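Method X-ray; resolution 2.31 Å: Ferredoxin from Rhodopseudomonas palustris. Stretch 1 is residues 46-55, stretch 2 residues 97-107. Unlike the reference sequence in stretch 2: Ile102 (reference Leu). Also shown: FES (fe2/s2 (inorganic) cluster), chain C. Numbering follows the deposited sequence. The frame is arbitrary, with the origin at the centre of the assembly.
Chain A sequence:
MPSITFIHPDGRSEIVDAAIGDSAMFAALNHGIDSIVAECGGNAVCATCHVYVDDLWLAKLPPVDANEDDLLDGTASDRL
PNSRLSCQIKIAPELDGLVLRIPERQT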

# COMPACT_ATOMS: atom_id res chain seq x y z
N CYS A 46 8.44 7.30 6.88
CA CYS A 46 8.21 6.24 7.86
C CYS A 46 8.03 4.88 7.16
O CYS A 46 8.05 4.78 5.94
CB CYS A 46 7.02 6.58 8.77
SG CYS A 46 5.39 6.34 8.04
N ALA A 47 7.87 3.81 7.93
CA ALA A 47 7.66 2.52 7.28
C ALA A 47 6.32 1.90 7.64
O ALA A 47 6.18 0.68 7.54
CB ALA A 47 8.84 1.58 7.57
N THR A 48 5.34 2.73 8.02
CA THR A 48 4.12 2.28 8.68
C THR A 48 2.84 2.32 7.84
O THR A 48 1.72 2.19 8.38
CB THR A 48 3.84 3.05 10.05
OG1 THR A 48 3.43 4.39 9.78
CG2 THR A 48 5.08 3.06 11.00
N CYS A 49 2.99 2.55 6.53
CA CYS A 49 1.93 2.36 5.54
C CYS A 49 2.24 1.15 4.63
O CYS A 49 1.78 1.12 3.48
CB CYS A 49 1.78 3.60 4.66
SG CYS A 49 3.23 3.96 3.61
N HIS A 50 3.02 0.20 5.14
CA HIS A 50 3.52 -1.00 4.44
C HIS A 50 2.40 -1.79 3.77
O HIS A 50 1.34 -1.95 4.36
CB HIS A 50 4.19 -1.90 5.52
CG HIS A 50 4.96 -3.08 4.99
ND1 HIS A 50 5.35 -3.21 3.67
CD2 HIS A 50 5.48 -4.15 5.65
CE1 HIS A 50 6.07 -4.31 3.53
NE2 HIS A 50 6.18 -4.89 4.72
N VAL A 51 2.60 -2.24 2.54
CA VAL A 51 1.68 -3.22 1.94
C VAL A 51 2.45 -4.22 1.09
O VAL A 51 3.56 -3.96 0.67
CB VAL A 51 0.59 -2.58 1.04
CG1 VAL A 51 -0.47 -1.84 1.87
CG2 VAL A 51 1.19 -1.70 -0.04
N TYR A 52 1.83 -5.38 0.84
CA TYR A 52 2.31 -6.30 -0.20
C TYR A 52 1.42 -6.23 -1.43
O TYR A 52 0.22 -6.49 -1.38
CB TYR A 52 2.41 -7.75 0.30
CG TYR A 52 2.86 -7.97 1.76
CD1 TYR A 52 4.09 -7.51 2.22
CD2 TYR A 52 2.07 -8.71 2.64
CE1 TYR A 52 4.51 -7.73 3.55
CE2 TYR A 52 2.47 -8.95 3.96
CZ TYR A 52 3.71 -8.46 4.40
OH TYR A 52 4.10 -8.70 5.71
N VAL A 53 2.00 -5.82 -2.55
CA VAL A 53 1.31 -5.81 -3.81
C VAL A 53 1.14 -7.26 -4.28
O VAL A 53 2.04 -8.12 -4.07
CB VAL A 53 2.11 -5.01 -4.83
CG1 VAL A 53 1.34 -4.89 -6.12
CG2 VAL A 53 2.42 -3.61 -4.25
N ASP A 54 -0.01 -7.56 -4.88
CA ASP A 54 -0.23 -8.89 -5.41
C ASP A 54 0.82 -9.21 -6.48
O ASP A 54 1.08 -8.39 -7.38
CB ASP A 54 -1.63 -9.04 -6.00
CG ASP A 54 -2.06 -10.49 -6.04
OD1 ASP A 54 -1.84 -11.19 -5.02
OD2 ASP A 54 -2.61 -10.94 -7.09
N ASP A 55 1.40 -10.40 -6.34
CA ASP A 55 2.36 -10.97 -7.28
C ASP A 55 2.15 -10.56 -8.75
O ASP A 55 3.10 -10.25 -9.45
CB ASP A 55 2.36 -12.51 -7.14
CG ASP A 55 3.43 -13.20 -8.00
OD1 ASP A 55 4.54 -12.62 -8.16
OD2 ASP A 55 3.15 -14.32 -8.52
N GLY A 97 -8.58 -2.27 -10.14
CA GLY A 97 -8.45 -3.69 -9.82
C GLY A 97 -7.25 -4.08 -8.96
O GLY A 97 -7.13 -5.25 -8.54
N LEU A 98 -6.36 -3.12 -8.68
CA LEU A 98 -5.14 -3.38 -7.89
C LEU A 98 -5.43 -4.07 -6.56
O LEU A 98 -6.34 -3.67 -5.81
CB LEU A 98 -4.37 -2.07 -7.64
CG LEU A 98 -3.04 -2.16 -6.89
CD1 LEU A 98 -1.94 -2.81 -7.72
CD2 LEU A 98 -2.62 -0.77 -6.42
N VAL A 99 -4.63 -5.09 -6.26
CA VAL A 99 -4.85 -5.88 -5.07
C VAL A 99 -3.71 -5.64 -4.10
O VAL A 99 -2.54 -5.78 -4.47
CB VAL A 99 -4.98 -7.38 -5.40
CG1 VAL A 99 -5.09 -8.26 -4.10
CG2 VAL A 99 -6.14 -7.63 -6.32
N LEU A 100 -4.03 -5.25 -2.88
CA LEU A 100 -2.98 -5.07 -1.89
C LEU A 100 -3.30 -5.86 -0.63
O LEU A 100 -4.44 -5.88 -0.18
CB LEU A 100 -2.77 -3.59 -1.54
CG LEU A 100 -2.61 -2.55 -2.64
CD1 LEU A 100 -2.72 -1.15 -1.98
CD2 LEU A 100 -1.30 -2.74 -3.41
N ARG A 101 -2.30 -6.53 -0.09
CA ARG A 101 -2.46 -7.23 1.17
C ARG A 101 -1.66 -6.47 2.21
O ARG A 101 -0.56 -5.96 1.93
CB ARG A 101 -2.03 -8.69 1.03
CG ARG A 101 -2.83 -9.40 -0.10
CD ARG A 101 -2.73 -10.92 -0.10
NE ARG A 101 -1.74 -11.37 -1.06
CZ ARG A 101 -2.01 -12.16 -2.09
NH1 ARG A 101 -3.24 -12.63 -2.27
NH2 ARG A 101 -1.02 -12.50 -2.92
N ILE A 102 -2.23 -6.41 3.40
CA ILE A 102 -1.71 -5.64 4.50
C ILE A 102 -1.04 -6.56 5.52
O ILE A 102 -1.53 -7.66 5.78
CB ILE A 102 -2.80 -4.72 5.14
CG1 ILE A 102 -4.15 -5.39 5.19
CG2 ILE A 102 -2.97 -3.40 4.33
CD1 ILE A 102 -5.30 -4.39 5.53
N PRO A 103 0.10 -6.11 6.08
CA PRO A 103 0.91 -6.92 6.94
C PRO A 103 0.30 -7.09 8.31
O PRO A 103 -0.55 -6.31 8.72
CB PRO A 103 2.21 -6.12 7.03
CG PRO A 103 1.78 -4.75 6.94
CD PRO A 103 0.72 -4.79 5.88
N GLU A 104 0.76 -8.12 9.01
CA GLU A 104 0.35 -8.42 10.38
C GLU A 104 0.45 -7.19 11.31
O GLU A 104 -0.36 -7.01 12.21
CB GLU A 104 1.21 -9.57 10.89
CG GLU A 104 0.78 -10.18 12.20
CD GLU A 104 1.82 -11.15 12.74
OE1 GLU A 104 1.49 -12.37 12.83
OE2 GLU A 104 2.97 -10.71 13.04
N ARG A 105 1.46 -6.36 11.08
CA ARG A 105 1.55 -5.07 11.79
C ARG A 105 2.34 -4.00 11.02
O ARG A 105 3.12 -4.30 10.14
CB ARG A 105 2.17 -5.26 13.18
CG ARG A 105 3.51 -5.89 13.14
CD ARG A 105 4.28 -5.51 14.37
NE ARG A 105 4.21 -6.52 15.41
CZ ARG A 105 5.24 -6.80 16.21
NH1 ARG A 105 6.40 -6.14 16.05
NH2 ARG A 105 5.13 -7.73 17.15
N GLN A 106 2.12 -2.76 11.42
CA GLN A 106 2.74 -1.59 10.83
C GLN A 106 3.67 -0.97 11.86
O GLN A 106 4.65 -0.35 11.52
CB GLN A 106 1.65 -0.58 10.46
CG GLN A 106 0.62 -1.11 9.48
CD GLN A 106 1.07 -1.00 8.02
OE1 GLN A 106 2.24 -0.72 7.73
NE2 GLN A 106 0.14 -1.23 7.11
N THR A 107 3.34 -1.17 13.13
CA THR A 107 4.17 -0.73 14.24
C THR A 107 4.34 -1.91 15.22
O THR A 107 5.44 -2.23 15.69
CB THR A 107 3.54 0.54 14.90
OG1 THR A 107 4.57 1.47 15.28
CG2 THR A 107 2.69 0.19 16.11
OXT THR A 107 3.37 -2.62 15.55
FE1 FES C . 4.91 7.49 6.17
FE2 FES C . 3.79 6.16 3.80
S1 FES C . 5.85 6.60 4.44
S2 FES C . 2.85 6.98 5.57
O HOH W 1 6.04 -1.15 9.16
O HOH W 2 2.56 -10.04 7.66

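Stretch 2 runs against stretch 1 as its antiparallel partner, the two strands approaching to 4.7 Å with their directions 130° apart, and the pairing buries 742 Å² in all. Gly97 lies before the contact; its phi of 106° suits a residue without a side chain, since a CB there would jam against the preceding carbonyl. Leu98 then begins the packing: its CB points sideways, but the end of the side chain comes nearer, and Leu98 CD1 lies 4.2 Å from Val53 CG1.

Val99 contributes both backbone and side chain. Val99 O accepts a hydrogen bond from Asp54 N at 3.1 Å, and Val99 CB sits 3.8 Å from Asp54 CB. Leu100 pairs with Val53 at a non-hydrogen-bonded position, so the link is made by side chains on the same face of the sheet: Leu100 CD2 is 3.9 Å from Val53 CG2 and 4.3 Å from Val51 CG2, a buried aliphatic cluster. The backbone adds a CA-H...O contact, Leu100 CA to Tyr52 O at 3.5 Å.

Arg101 and Tyr52 form the hydrogen-bonded pair, with both backbone bonds short and nearly straight: Tyr52 N to Arg101 O at 2.7 Å and Arg101 N to Tyr52 O at 2.8 Å. The rule here is a division by position: this pair carries the backbone bonds, its neighbour the aliphatic packing. The Arg101 and Tyr52 side chains share the face opposite Leu100 and Val53. From there Arg101 reaches Asp54, where Arg101 NH2 and Asp54 OD1 form a salt bridge at 2.6 Å. The carboxylate oxygen lies over one face of the guanidinium, so charge is matched without the in-plane geometry of a classic bidentate pair.

Ile102, where the reference has Leu, points its CB away from stretch 1, yet Ile102 CG2 still meets Val51 CG1 at 3.8 Å. Pro103 points toward stretch 1 and, having no amide hydrogen to donate, offers carbon surface instead: Pro103 CD lies 3.3 Å from His50 O, and Pro103 CB packs 3.8 Å from Tyr52 CZ. A water 2.8 Å from Tyr52 OH accepts from Glu104 N at 3.0 Å.

Beyond the strand pairing, the Gln106 amide serves both backbone polar atoms of one residue. Gln106 NE2 donates to His50 O at 3.1 Å, while Gln106 OE1 accepts a weak, bent bond from His50 N at 2.9 Å. A second water donates to both Ala47 O, at 2.4 Å, and Gln106 O, at 2.9 Å. This clasp closes beside the cluster loop, where Cys49 SG binds FES FE2 at 2.3 Å.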